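Tailspike protein (Acinetobacter phage vB_ApiP_P1, PDB 6E1R) probably recognises and cleaves the capsular polysaccharide of its Acinetobacter host as the trimeric tailspike hydrolase of the phage. Local coordinates at residues R118-T123 / T145-I150; V486-V491 / S501-A506; Y272-H277 / A297-M302; S164-L169 / S191-D196. All coordinates share one frame; numbering follows the deposited sequence.

Interaction 1 (R118-T123 / T145-I150); sequences RVNTTT and TATADI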
loop_
_atom_site.group_PDB
_atom_site.type_symbol
_atom_site.label_atom_id
_atom_site.label_comp_id
_atom_site.label_asym_id
_atom_site.label_seq_id
_atom_site.Cartn_x
_atom_site.Cartn_y
_atom_site.Cartn_z
ATOM N N ARG A 118 -34.305 -14.374 13.671
ATOM C CA ARG A 118 -34.718 -15.161 12.516
ATOM C C ARG A 118 -35.864 -14.426 11.839
ATOM O O ARG A 118 -36.874 -14.124 12.483
ATOM C CB ARG A 118 -35.148 -16.569 12.939
ATOM C CG ARG A 118 -34.064 -17.347 13.671
ATOM C CD ARG A 118 -34.522 -18.750 14.029
ATOM N NE ARG A 118 -34.595 -19.623 12.862
ATOM C CZ ARG A 118 -33.558 -20.286 12.362
ATOM N NH1 ARG A 118 -32.361 -20.174 12.924
ATOM N NH2 ARG A 118 -33.714 -21.060 11.297
ATOM N N VAL A 119 -35.711 -14.138 10.549
ATOM C CA VAL A 119 -36.636 -13.281 9.819
ATOM C C VAL A 119 -37.079 -13.986 8.544
ATOM O O VAL A 119 -36.285 -14.675 7.893
ATOM C CB VAL A 119 -36.012 -11.903 9.497
ATOM C CG1 VAL A 119 -35.715 -11.141 10.781
ATOM C CG2 VAL A 119 -34.746 -12.060 8.666
ATOM N N ASN A 120 -38.355 -13.819 8.196
ATOM C CA ASN A 120 -38.898 -14.333 6.947
ATOM C C ASN A 120 -39.378 -13.217 6.033
ATOM O O ASN A 120 -39.851 -13.499 4.926
ATOM C CB ASN A 120 -40.055 -15.310 7.209
ATOM C CG ASN A 120 -41.256 -14.641 7.849
ATOM O OD1 ASN A 120 -41.162 -13.539 8.387
ATOM N ND2 ASN A 120 -42.400 -15.313 7.795
ATOM N N THR A 121 -39.280 -11.963 6.469
ATOM C CA THR A 121 -39.646 -10.808 5.666
ATOM C C THR A 121 -38.509 -9.798 5.708
ATOM O O THR A 121 -37.859 -9.624 6.744
ATOM C CB THR A 121 -40.947 -10.172 6.183
ATOM O OG1 THR A 121 -42.004 -11.139 6.126
ATOM C CG2 THR A 121 -41.334 -8.957 5.352
ATOM N N THR A 122 -38.267 -9.142 4.575
ATOM C CA THR A 122 -37.142 -8.227 4.466
ATOM C C THR A 122 -37.353 -6.997 5.344
ATOM O O THR A 122 -38.468 -6.674 5.764
ATOM C CB THR A 122 -36.929 -7.796 3.015
ATOM O OG1 THR A 122 -35.709 -7.049 2.916
ATOM C CG2 THR A 122 -38.085 -6.930 2.535
ATOM N N THR A 123 -36.250 -6.306 5.616
ATOM C CA THR A 123 -36.256 -5.057 6.366
ATOM C C THR A 123 -35.522 -4.001 5.557
ATOM O O THR A 123 -34.316 -4.128 5.320
ATOM C CB THR A 123 -35.598 -5.232 7.738
ATOM O OG1 THR A 123 -35.762 -6.584 8.187
ATOM C CG2 THR A 123 -36.196 -4.276 8.741
ATOM N N THR A 145 -30.586 -14.758 10.836
ATOM C CA THR A 145 -30.853 -15.826 9.883
ATOM C C THR A 145 -32.107 -15.511 9.079
ATOM O O THR A 145 -33.114 -15.055 9.630
ATOM C CB THR A 145 -31.016 -17.172 10.600
ATOM O OG1 THR A 145 -29.875 -17.412 11.433
ATOM C CG2 THR A 145 -31.142 -18.306 9.593
ATOM N N ALA A 146 -32.042 -15.760 7.773
ATOM C CA ALA A 146 -33.172 -15.563 6.872
ATOM C C ALA A 146 -33.870 -16.904 6.673
ATOM O O ALA A 146 -33.292 -17.833 6.099
ATOM C CB ALA A 146 -32.713 -14.978 5.540
ATOM N N THR A 147 -35.109 -17.001 7.149
ATOM C CA THR A 147 -35.895 -18.222 7.056
ATOM C C THR A 147 -36.670 -18.331 5.747
ATOM O O THR A 147 -37.496 -19.239 5.604
ATOM C CB THR A 147 -36.859 -18.321 8.241
ATOM O OG1 THR A 147 -37.669 -17.141 8.304
ATOM C CG2 THR A 147 -36.083 -18.469 9.543
ATOM N N ALA A 148 -36.425 -17.433 4.797
ATOM C CA ALA A 148 -37.042 -17.492 3.481
ATOM C C ALA A 148 -36.023 -17.052 2.440
ATOM O O ALA A 148 -34.929 -16.584 2.768
ATOM C CB ALA A 148 -38.304 -16.623 3.407
ATOM N N ASP A 149 -36.389 -17.208 1.167
ATOM C CA ASP A 149 -35.530 -16.789 0.062
ATOM C C ASP A 149 -35.696 -15.286 -0.181
ATOM O O ASP A 149 -36.160 -14.831 -1.226
ATOM C CB ASP A 149 -35.848 -17.596 -1.190
ATOM C CG ASP A 149 -34.802 -17.430 -2.273
ATOM O OD1 ASP A 149 -33.752 -16.812 -1.999
ATOM O OD2 ASP A 149 -35.033 -17.916 -3.400
ATOM N N ILE A 150 -35.296 -14.512 0.824
ATOM C CA ILE A 150 -35.468 -13.058 0.797
ATOM C C ILE A 150 -34.219 -12.395 1.343
ATOM O O ILE A 150 -33.506 -12.951 2.188
ATOM C CB ILE A 150 -36.695 -12.610 1.622
ATOM C CG1 ILE A 150 -36.681 -13.257 3.011
ATOM C CG2 ILE A 150 -37.985 -12.937 0.888
ATOM C CD1 ILE A 150 -36.134 -12.368 4.109
HETATM O O HOH W 1 -29.178 -20.394 11.963
#

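Interaction 2 (V486-V491 / S501-A506); sequences VYELLV and SQIGSA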
loop_
_atom_site.group_PDB
_atom_site.type_symbol
_atom_site.label_atom_id
_atom_site.label_comp_id
_atom_site.label_asym_id
_atom_site.label_seq_id
_atom_site.Cartn_x
_atom_site.Cartn_y
_atom_site.Cartn_z
ATOM N N VAL A 486 27.091 -8.347 -45.723
ATOM C CA VAL A 486 27.084 -7.213 -44.809
ATOM C C VAL A 486 27.746 -6.030 -45.501
ATOM O O VAL A 486 28.710 -6.198 -46.256
ATOM C CB VAL A 486 27.785 -7.539 -43.472
ATOM C CG1 VAL A 486 27.036 -8.636 -42.743
ATOM C CG2 VAL A 486 29.230 -7.944 -43.705
ATOM N N TYR A 487 27.211 -4.837 -45.259
ATOM C CA TYR A 487 27.716 -3.612 -45.859
ATOM C C TYR A 487 27.848 -2.546 -44.783
ATOM O O TYR A 487 26.971 -2.407 -43.925
ATOM C CB TYR A 487 26.789 -3.116 -46.977
ATOM C CG TYR A 487 26.506 -4.145 -48.050
ATOM C CD1 TYR A 487 25.499 -5.090 -47.883
ATOM C CD2 TYR A 487 27.232 -4.167 -49.233
ATOM C CE1 TYR A 487 25.232 -6.031 -48.857
ATOM C CE2 TYR A 487 26.970 -5.105 -50.216
ATOM C CZ TYR A 487 25.968 -6.034 -50.021
ATOM O OH TYR A 487 25.700 -6.970 -50.991
ATOM N N GLU A 488 28.943 -1.795 -44.834
ATOM C CA GLU A 488 29.201 -0.708 -43.897
ATOM C C GLU A 488 29.169 0.598 -44.678
ATOM O O GLU A 488 29.998 0.811 -45.569
ATOM C CB GLU A 488 30.551 -0.898 -43.205
ATOM C CG GLU A 488 30.849 0.098 -42.097
ATOM C CD GLU A 488 30.271 -0.327 -40.757
ATOM O OE1 GLU A 488 29.272 -1.078 -40.741
ATOM O OE2 GLU A 488 30.826 0.081 -39.715
ATOM N N LEU A 489 28.217 1.470 -44.346
ATOM C CA LEU A 489 27.958 2.668 -45.133
ATOM C C LEU A 489 28.027 3.906 -44.253
ATOM O O LEU A 489 27.458 3.927 -43.158
ATOM C CB LEU A 489 26.590 2.591 -45.819
ATOM C CG LEU A 489 26.305 1.334 -46.644
ATOM C CD1 LEU A 489 24.864 1.328 -47.128
ATOM C CD2 LEU A 489 27.271 1.226 -47.815
ATOM N N LEU A 490 28.718 4.933 -44.742
ATOM C CA LEU A 490 28.682 6.267 -44.159
ATOM C C LEU A 490 27.769 7.142 -45.005
ATOM O O LEU A 490 27.953 7.239 -46.221
ATOM C CB LEU A 490 30.078 6.884 -44.093
ATOM C CG LEU A 490 30.971 6.500 -42.916
ATOM C CD1 LEU A 490 32.262 7.307 -42.947
ATOM C CD2 LEU A 490 30.241 6.696 -41.596
ATOM N N VAL A 491 26.790 7.776 -44.365
ATOM C CA VAL A 491 25.810 8.582 -45.077
ATOM C C VAL A 491 25.698 9.950 -44.422
ATOM O O VAL A 491 25.875 10.102 -43.208
ATOM C CB VAL A 491 24.426 7.897 -45.132
ATOM C CG1 VAL A 491 24.507 6.599 -45.921
ATOM C CG2 VAL A 491 23.895 7.644 -43.725
ATOM N N SER A 501 29.118 6.500 -48.711
ATOM C CA SER A 501 30.435 5.917 -48.939
ATOM C C SER A 501 30.466 4.534 -48.311
ATOM O O SER A 501 30.277 4.400 -47.098
ATOM C CB SER A 501 31.540 6.799 -48.350
ATOM O OG SER A 501 32.817 6.206 -48.517
ATOM N N GLN A 502 30.713 3.511 -49.128
ATOM C CA GLN A 502 30.771 2.140 -48.634
ATOM C C GLN A 502 32.121 1.910 -47.970
ATOM O O GLN A 502 33.144 1.784 -48.649
ATOM C CB GLN A 502 30.537 1.141 -49.763
ATOM C CG GLN A 502 30.553 -0.309 -49.296
ATOM C CD GLN A 502 30.018 -1.273 -50.337
ATOM O OE1 GLN A 502 28.948 -1.059 -50.910
ATOM N NE2 GLN A 502 30.759 -2.347 -50.584
ATOM N N ILE A 503 32.123 1.862 -46.636
ATOM C CA ILE A 503 33.364 1.660 -45.896
ATOM C C ILE A 503 33.920 0.264 -46.150
ATOM O O ILE A 503 35.139 0.074 -46.247
ATOM C CB ILE A 503 33.130 1.916 -44.397
ATOM C CG1 ILE A 503 33.026 3.414 -44.110
ATOM C CG2 ILE A 503 34.224 1.294 -43.565
ATOM C CD1 ILE A 503 33.151 3.743 -42.637
ATOM N N GLY A 504 33.046 -0.729 -46.274
ATOM C CA GLY A 504 33.502 -2.086 -46.501
ATOM C C GLY A 504 32.332 -3.013 -46.738
ATOM O O GLY A 504 31.168 -2.605 -46.709
ATOM N N SER A 505 32.662 -4.278 -46.985
ATOM C CA SER A 505 31.652 -5.292 -47.249
ATOM C C SER A 505 32.251 -6.665 -46.989
ATOM O O SER A 505 33.472 -6.827 -46.917
ATOM C CB SER A 505 31.122 -5.199 -48.684
ATOM O OG SER A 505 32.137 -5.512 -49.623
ATOM N N ALA A 506 31.370 -7.652 -46.850
ATOM C CA ALA A 506 31.783 -9.035 -46.661
ATOM C C ALA A 506 30.638 -9.947 -47.070
ATOM O O ALA A 506 29.464 -9.582 -46.957
ATOM C CB ALA A 506 32.200 -9.311 -45.212
#

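Interaction 3 (Y272-H277 / A297-M302); sequences YGTQWH and ASSPIM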
loop_
_atom_site.group_PDB
_atom_site.type_symbol
_atom_site.label_atom_id
_atom_site.label_comp_id
_atom_site.label_asym_id
_atom_site.label_seq_id
_atom_site.Cartn_x
_atom_site.Cartn_y
_atom_site.Cartn_z
ATOM N N TYR A 272 -18.683 -0.520 -15.015
ATOM C CA TYR A 272 -17.367 0.120 -14.968
ATOM C C TYR A 272 -17.116 0.761 -13.604
ATOM O O TYR A 272 -16.606 1.879 -13.505
ATOM C CB TYR A 272 -17.204 1.137 -16.100
ATOM C CG TYR A 272 -17.431 0.539 -17.470
ATOM C CD1 TYR A 272 -18.690 0.555 -18.056
ATOM C CD2 TYR A 272 -16.389 -0.054 -18.172
ATOM C CE1 TYR A 272 -18.905 0.003 -19.304
ATOM C CE2 TYR A 272 -16.594 -0.609 -19.425
ATOM C CZ TYR A 272 -17.854 -0.576 -19.984
ATOM O OH TYR A 272 -18.067 -1.125 -21.229
ATOM N N GLY A 273 -17.483 0.042 -12.545
ATOM C CA GLY A 273 -17.247 0.544 -11.205
ATOM C C GLY A 273 -15.767 0.686 -10.909
ATOM O O GLY A 273 -14.937 -0.092 -11.381
ATOM N N THR A 274 -15.441 1.687 -10.098
ATOM C CA THR A 274 -14.065 2.109 -9.893
ATOM C C THR A 274 -13.608 1.858 -8.460
ATOM O O THR A 274 -14.402 1.891 -7.517
ATOM C CB THR A 274 -13.897 3.597 -10.222
ATOM O OG1 THR A 274 -14.792 4.372 -9.413
ATOM C CG2 THR A 274 -14.205 3.855 -11.684
ATOM N N GLN A 275 -12.306 1.597 -8.322
ATOM C CA GLN A 275 -11.603 1.580 -7.038
ATOM C C GLN A 275 -12.147 0.485 -6.114
ATOM O O GLN A 275 -12.836 0.735 -5.124
ATOM C CB GLN A 275 -11.666 2.961 -6.374
ATOM C CG GLN A 275 -10.955 4.051 -7.162
ATOM C CD GLN A 275 -9.447 3.906 -7.131
ATOM O OE1 GLN A 275 -8.861 3.632 -6.084
ATOM N NE2 GLN A 275 -8.810 4.090 -8.282
ATOM N N TRP A 276 -11.802 -0.748 -6.474
ATOM C CA TRP A 276 -11.979 -1.919 -5.619
ATOM C C TRP A 276 -10.585 -2.436 -5.281
ATOM O O TRP A 276 -9.891 -2.972 -6.151
ATOM C CB TRP A 276 -12.802 -3.001 -6.317
ATOM C CG TRP A 276 -14.265 -2.703 -6.490
ATOM C CD1 TRP A 276 -14.815 -1.659 -7.177
ATOM C CD2 TRP A 276 -15.364 -3.484 -6.002
ATOM N NE1 TRP A 276 -16.187 -1.734 -7.133
ATOM C CE2 TRP A 276 -16.549 -2.845 -6.418
ATOM C CE3 TRP A 276 -15.460 -4.657 -5.245
ATOM C CZ2 TRP A 276 -17.814 -3.341 -6.105
ATOM C CZ3 TRP A 276 -16.717 -5.146 -4.934
ATOM C CH2 TRP A 276 -17.877 -4.487 -5.362
ATOM N N HIS A 277 -10.170 -2.273 -4.026
ATOM C CA HIS A 277 -8.828 -2.647 -3.606
ATOM C C HIS A 277 -8.896 -3.591 -2.413
ATOM O O HIS A 277 -9.865 -3.585 -1.650
ATOM C CB HIS A 277 -7.988 -1.411 -3.264
ATOM C CG HIS A 277 -7.854 -0.444 -4.397
ATOM N ND1 HIS A 277 -7.304 -0.794 -5.612
ATOM C CD2 HIS A 277 -8.206 0.859 -4.506
ATOM C CE1 HIS A 277 -7.320 0.251 -6.418
ATOM N NE2 HIS A 277 -7.861 1.268 -5.771
ATOM N N ALA A 297 -15.149 -3.332 -15.087
ATOM C CA ALA A 297 -14.652 -2.270 -14.230
ATOM C C ALA A 297 -13.770 -1.304 -15.007
ATOM O O ALA A 297 -13.299 -1.596 -16.109
ATOM C CB ALA A 297 -13.859 -2.838 -13.045
ATOM N N SER A 298 -13.564 -0.136 -14.405
ATOM C CA SER A 298 -12.545 0.819 -14.809
ATOM C C SER A 298 -11.751 1.197 -13.566
ATOM O O SER A 298 -12.079 0.782 -12.451
ATOM C CB SER A 298 -13.151 2.054 -15.491
ATOM O OG SER A 298 -14.029 2.745 -14.625
ATOM N N SER A 299 -10.680 1.975 -13.769
ATOM C CA SER A 299 -9.725 2.355 -12.729
ATOM C C SER A 299 -8.941 1.126 -12.272
ATOM O O SER A 299 -9.372 -0.009 -12.509
ATOM C CB SER A 299 -10.428 3.036 -11.548
ATOM O OG SER A 299 -10.657 4.407 -11.816
ATOM N N PRO A 300 -7.789 1.302 -11.626
ATOM C CA PRO A 300 -6.966 0.146 -11.262
ATOM C C PRO A 300 -7.584 -0.700 -10.159
ATOM O O PRO A 300 -8.449 -0.262 -9.397
ATOM C CB PRO A 300 -5.655 0.782 -10.789
ATOM C CG PRO A 300 -6.061 2.131 -10.328
ATOM C CD PRO A 300 -7.111 2.568 -11.298
ATOM N N ILE A 301 -7.117 -1.945 -10.095
ATOM C CA ILE A 301 -7.472 -2.889 -9.042
ATOM C C ILE A 301 -6.171 -3.371 -8.416
ATOM O O ILE A 301 -5.313 -3.928 -9.112
ATOM C CB ILE A 301 -8.295 -4.070 -9.578
ATOM C CG1 ILE A 301 -9.555 -3.566 -10.285
ATOM C CG2 ILE A 301 -8.651 -5.027 -8.450
ATOM C CD1 ILE A 301 -10.346 -4.660 -10.966
HETATM N N MSE A 302 -6.018 -3.154 -7.113
HETATM C CA MSE A 302 -4.758 -3.473 -6.450
HETATM C C MSE A 302 -4.916 -4.444 -5.286
HETATM O O MSE A 302 -5.879 -4.371 -4.522
HETATM C CB MSE A 302 -4.087 -2.194 -5.952
HETATM C CG MSE A 302 -3.807 -1.176 -7.038
HETATM SE SE MSE A 302 -2.927 0.404 -6.324
HETATM C CE MSE A 302 -4.175 0.821 -4.883
HETATM O O HOH W 2 -11.252 -0.020 -10.194
#

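Interaction 4 (S164-L169 / S191-D196); sequences SYFGKL and SQSTFD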
loop_
_atom_site.group_PDB
_atom_site.type_symbol
_atom_site.label_atom_id
_atom_site.label_comp_id
_atom_site.label_asym_id
_atom_site.label_seq_id
_atom_site.Cartn_x
_atom_site.Cartn_y
_atom_site.Cartn_z
ATOM N N SER A 164 -24.595 4.084 6.777
ATOM C CA SER A 164 -24.993 2.992 7.653
ATOM C C SER A 164 -23.742 2.420 8.305
ATOM O O SER A 164 -22.615 2.722 7.906
ATOM C CB SER A 164 -25.769 1.909 6.896
ATOM O OG SER A 164 -25.050 1.454 5.766
ATOM N N TYR A 165 -23.957 1.590 9.321
ATOM C CA TYR A 165 -22.861 0.941 10.026
ATOM C C TYR A 165 -23.327 -0.428 10.493
ATOM O O TYR A 165 -24.383 -0.546 11.121
ATOM C CB TYR A 165 -22.390 1.784 11.218
ATOM C CG TYR A 165 -21.161 1.239 11.915
ATOM C CD1 TYR A 165 -21.272 0.295 12.930
ATOM C CD2 TYR A 165 -19.890 1.673 11.561
ATOM C CE1 TYR A 165 -20.152 -0.202 13.569
ATOM C CE2 TYR A 165 -18.764 1.182 12.195
ATOM C CZ TYR A 165 -18.901 0.244 13.198
ATOM O OH TYR A 165 -17.783 -0.248 13.831
ATOM N N PHE A 166 -22.540 -1.455 10.182
ATOM C CA PHE A 166 -22.844 -2.830 10.566
ATOM C C PHE A 166 -21.647 -3.380 11.325
ATOM O O PHE A 166 -20.598 -3.645 10.730
ATOM C CB PHE A 166 -23.165 -3.682 9.340
ATOM C CG PHE A 166 -24.383 -3.224 8.598
ATOM C CD1 PHE A 166 -24.289 -2.249 7.621
ATOM C CD2 PHE A 166 -25.626 -3.761 8.886
ATOM C CE1 PHE A 166 -25.409 -1.821 6.940
ATOM C CE2 PHE A 166 -26.750 -3.336 8.210
ATOM C CZ PHE A 166 -26.642 -2.363 7.237
ATOM N N GLY A 167 -21.808 -3.558 12.633
ATOM C CA GLY A 167 -20.704 -3.980 13.469
ATOM C C GLY A 167 -20.892 -5.338 14.111
ATOM O O GLY A 167 -21.773 -5.519 14.957
ATOM N N LYS A 168 -20.065 -6.299 13.702
ATOM C CA LYS A 168 -19.980 -7.613 14.336
ATOM C C LYS A 168 -21.331 -8.333 14.315
ATOM O O LYS A 168 -21.912 -8.671 15.349
ATOM C CB LYS A 168 -19.428 -7.474 15.758
ATOM C CG LYS A 168 -18.085 -6.757 15.779
ATOM C CD LYS A 168 -17.612 -6.425 17.178
ATOM C CE LYS A 168 -16.259 -5.727 17.130
ATOM N NZ LYS A 168 -15.826 -5.235 18.467
ATOM N N LEU A 169 -21.823 -8.561 13.100
ATOM C CA LEU A 169 -23.065 -9.279 12.862
ATOM C C LEU A 169 -22.815 -10.398 11.863
ATOM O O LEU A 169 -22.015 -10.247 10.936
ATOM C CB LEU A 169 -24.165 -8.345 12.341
ATOM C CG LEU A 169 -24.666 -7.282 13.320
ATOM C CD1 LEU A 169 -25.624 -6.323 12.633
ATOM C CD2 LEU A 169 -25.336 -7.943 14.512
ATOM N N SER A 191 -24.658 2.982 0.281
ATOM C CA SER A 191 -23.614 3.994 0.220
ATOM C C SER A 191 -23.116 4.375 1.608
ATOM O O SER A 191 -23.897 4.448 2.563
ATOM C CB SER A 191 -24.121 5.243 -0.506
ATOM O OG SER A 191 -23.188 6.304 -0.411
ATOM N N GLN A 192 -21.810 4.623 1.700
ATOM C CA GLN A 192 -21.152 5.139 2.900
ATOM C C GLN A 192 -21.443 4.264 4.119
ATOM O O GLN A 192 -21.934 4.721 5.153
ATOM C CB GLN A 192 -21.544 6.597 3.148
ATOM C CG GLN A 192 -21.038 7.548 2.072
ATOM C CD GLN A 192 -21.328 9.002 2.382
ATOM O OE1 GLN A 192 -22.061 9.315 3.318
ATOM N NE2 GLN A 192 -20.750 9.902 1.594
ATOM N N SER A 193 -21.120 2.984 3.979
ATOM C CA SER A 193 -21.340 1.993 5.020
ATOM C C SER A 193 -20.007 1.426 5.493
ATOM O O SER A 193 -18.966 1.589 4.852
ATOM C CB SER A 193 -22.247 0.861 4.524
ATOM O OG SER A 193 -22.550 -0.043 5.572
ATOM N N THR A 194 -20.057 0.748 6.637
ATOM C CA THR A 194 -18.894 0.078 7.202
ATOM C C THR A 194 -19.320 -1.292 7.701
ATOM O O THR A 194 -20.323 -1.411 8.412
ATOM C CB THR A 194 -18.277 0.887 8.351
ATOM O OG1 THR A 194 -17.864 2.172 7.871
ATOM C CG2 THR A 194 -17.073 0.156 8.933
ATOM N N PHE A 195 -18.573 -2.321 7.316
ATOM C CA PHE A 195 -18.811 -3.690 7.762
ATOM C C PHE A 195 -17.629 -4.098 8.635
ATOM O O PHE A 195 -16.552 -4.422 8.127
ATOM C CB PHE A 195 -18.999 -4.625 6.573
ATOM C CG PHE A 195 -20.208 -4.308 5.742
ATOM C CD1 PHE A 195 -20.135 -3.381 4.712
ATOM C CD2 PHE A 195 -21.423 -4.920 6.000
ATOM C CE1 PHE A 195 -21.247 -3.082 3.948
ATOM C CE2 PHE A 195 -22.541 -4.624 5.240
ATOM C CZ PHE A 195 -22.453 -3.704 4.213
ATOM N N ASP A 196 -17.833 -4.074 9.951
ATOM C CA ASP A 196 -16.780 -4.344 10.924
ATOM C C ASP A 196 -16.943 -5.766 11.449
ATOM O O ASP A 196 -17.882 -6.053 12.199
ATOM C CB ASP A 196 -16.830 -3.328 12.063
ATOM C CG ASP A 196 -15.704 -3.511 13.064
ATOM O OD1 ASP A 196 -14.781 -4.308 12.797
ATOM O OD2 ASP A 196 -15.742 -2.852 14.124
HETATM O O HOH W 3 -25.840 2.557 3.504
#

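Interaction 1 (R118-T123 / T145-I150)
Val119 O takes two donors from Thr147: the backbone N at 2.7 Å and, more weakly, OG1 at 2.9 Å. The hydroxyl can reach back because OG1 sits between its own backbone N and carbonyl carbon (chi1 55°), while CG2 is sent over to Arg118. The ladder also has a bond from Val119 N to Thr145 O at 2.9 Å. On the face carrying Arg118 and Thr145, the arginine chain runs alongside the threonine. Thr145 CG2 lies over one face of the guanidinium, and Thr147 CG2 comes within 3.8 Å of Arg118 NE, its side chain crossing that of the arginine at about a right angle. Water 1 joins Thr145 OG1 to Arg118 NH1, the latter by a weak bond. Where the strands end, Ile150 CD1 lies 3.8 Å from Thr121 C, and Ile150 CG1 is near Asn120 O. Beyond it, Thr122 OG1 bonds to Thr154 OG1, and Ser94, at the start of helix 94-106, touches Val119. Parallel pairing between strands one coil apart, here 117-119 and 142-146, is how successive coils stack in a right-handed parallel beta-helix, as in other phage tailspikes.

Interaction 2 (V486-V491 / S501-A506)
The Tyr487 ring meets Gln502 and Ser505 through one atom, CD2, which lies 3.9 Å from Gln502 OE1 and 4.1 Å from Ser505 CB; ring and amide planes are 73° apart. Trp521 makes an edge-to-face pair with the same ring, and Tyr487 OH bonds to Pro517 and Phe519. The two strands form an antiparallel beta hairpin interrupted by a classic beta bulge, in which Ile503 and Gly504 both face Glu488. Glu488 O accepts Ile503 N at 2.6 Å and, weakly, Gly504 N at 3.5 Å, while Glu488 N donates to Gly504 O. Hydrogen-bonded pairs Val486-Ala506 and Leu490-Ser501 carry the ladder on either side of the bulge. On the face of Tyr487 and Leu489, Leu489 CD2 packs on CA and CB of Gln502. The other face looks into the trimer: Ile503 meets Ile503 of both the second and third subunits, and Glu488 OE1 makes a salt bridge with Arg467 of the second subunit. Glu488 CG, anti to the backbone N (chi1 -174°), lies alongside Ile503, 3.7 Å from Ile503 CB, and a bend at chi2 (86°) turns CD aside. Val486 CG2 touches Ala506 CB, and Ile503 CD1 reaches across to Leu490 CG at 3.5 Å.

Interaction 3 (Y272-H277 / A297-M302)
Met302 N donates to His277 ND1 at 3.1 Å, lying in the plane of the imidazole. At the other ring nitrogen, NE2 gives its proton to Gln275 OE1 at 2.6 Å, from above the plane of that amide, holding the ring at both nitrogens. Farther up the chains, Ser298 OG donates to Tyr272 O at 2.9 Å. Next to it Ser298 N bonds only weakly to Gly273 O, and water 2 accepts from Gln275 N and lies close to Ser298 O and Pro300 O. Over one face of the imidazole comes the methyl of selenomethionine Met302, CE 3.6 Å from the centroid of the His277 ring in a CH-pi contact; a bend at chi3 (-52°) brings CE there. Thr274 CG2 packs on Ser298 OG and Ser299 OG, and Gln275 NE2 sits by Pro300 CD, 3.8 Å away. Gln275 bonds to Gly306 and Gly336 of the third subunit, and Ser299 OG to His338 of that subunit. In this parallel beta-helix, adjacent coils are bridged by side chains and water where the direct ladder lapses. With NE2 as donor and ND1 as acceptor, the bonding is consistent with a neutral imidazole protonated at NE2.

Interaction 4 (S164-L169 / S191-D196)
The rings of Phe166 and Phe195 are nearly parallel (6°) but strongly offset, with little overlap; the closest ring atoms, CD1 of Phe166 and CE2 of Phe195, are 3.8 Å apart. At the edge of the Phe166 ring, in its plane, Ser193 OG sits 3.5 Å from Phe166 CD1 and donates to Ser164 OG at 2.9 Å. That second hydroxyl in turn gives its proton to water 3, bound also by Ser191 O. A parallel ladder joins the backbones: Phe166 N to Thr194 O at 2.8 Å, Asp196 N to Phe166 O, and Lys168 N to Asp196 O at 2.7 Å. Like residues aligned on successive coils are typical of the right-handed parallel beta-helix; Phe217 stacks on Phe195, while Phe182 meets Phe166 edge to face. On the opposite face of the ladder, the Tyr165 ring packs obliquely on Thr194 through CD2, 3.7 Å from Thr194 CB. This ring, whose CG is anti to the backbone N (chi1 -174°), runs alongside Asp196. Thr194 OG1 bonds to Asp216 and to His197 of the third subunit, which also pairs edge-to-face with Tyr165, whereas Lys168 NZ forms a salt bridge with Glu132 of the second subunit.

In the fold
Interactions 1, 4 and 3 follow one another in sequence along the beta-helix, each closing before the next opens. The centres of interactions 1 and 4 are about 19 Å apart, and those of 4 and 3 about 21 Å, with nearest atoms about 8 Å and 10 Å apart, so none touches another. Interaction 2 belongs to the separate C-terminal antiparallel domain, its centre about 55 Å from that of interaction 3 and about 85 Å from that of interaction 1. Interactions 2, 3 and 4 all touch the third subunit, whereas no other chain reaches interaction 1. A bound sodium ion lies about 6 Å from the Thr274 side chain in interaction 3, and the Gln192 side chain in interaction 4 is about 8 Å from a sodium ion.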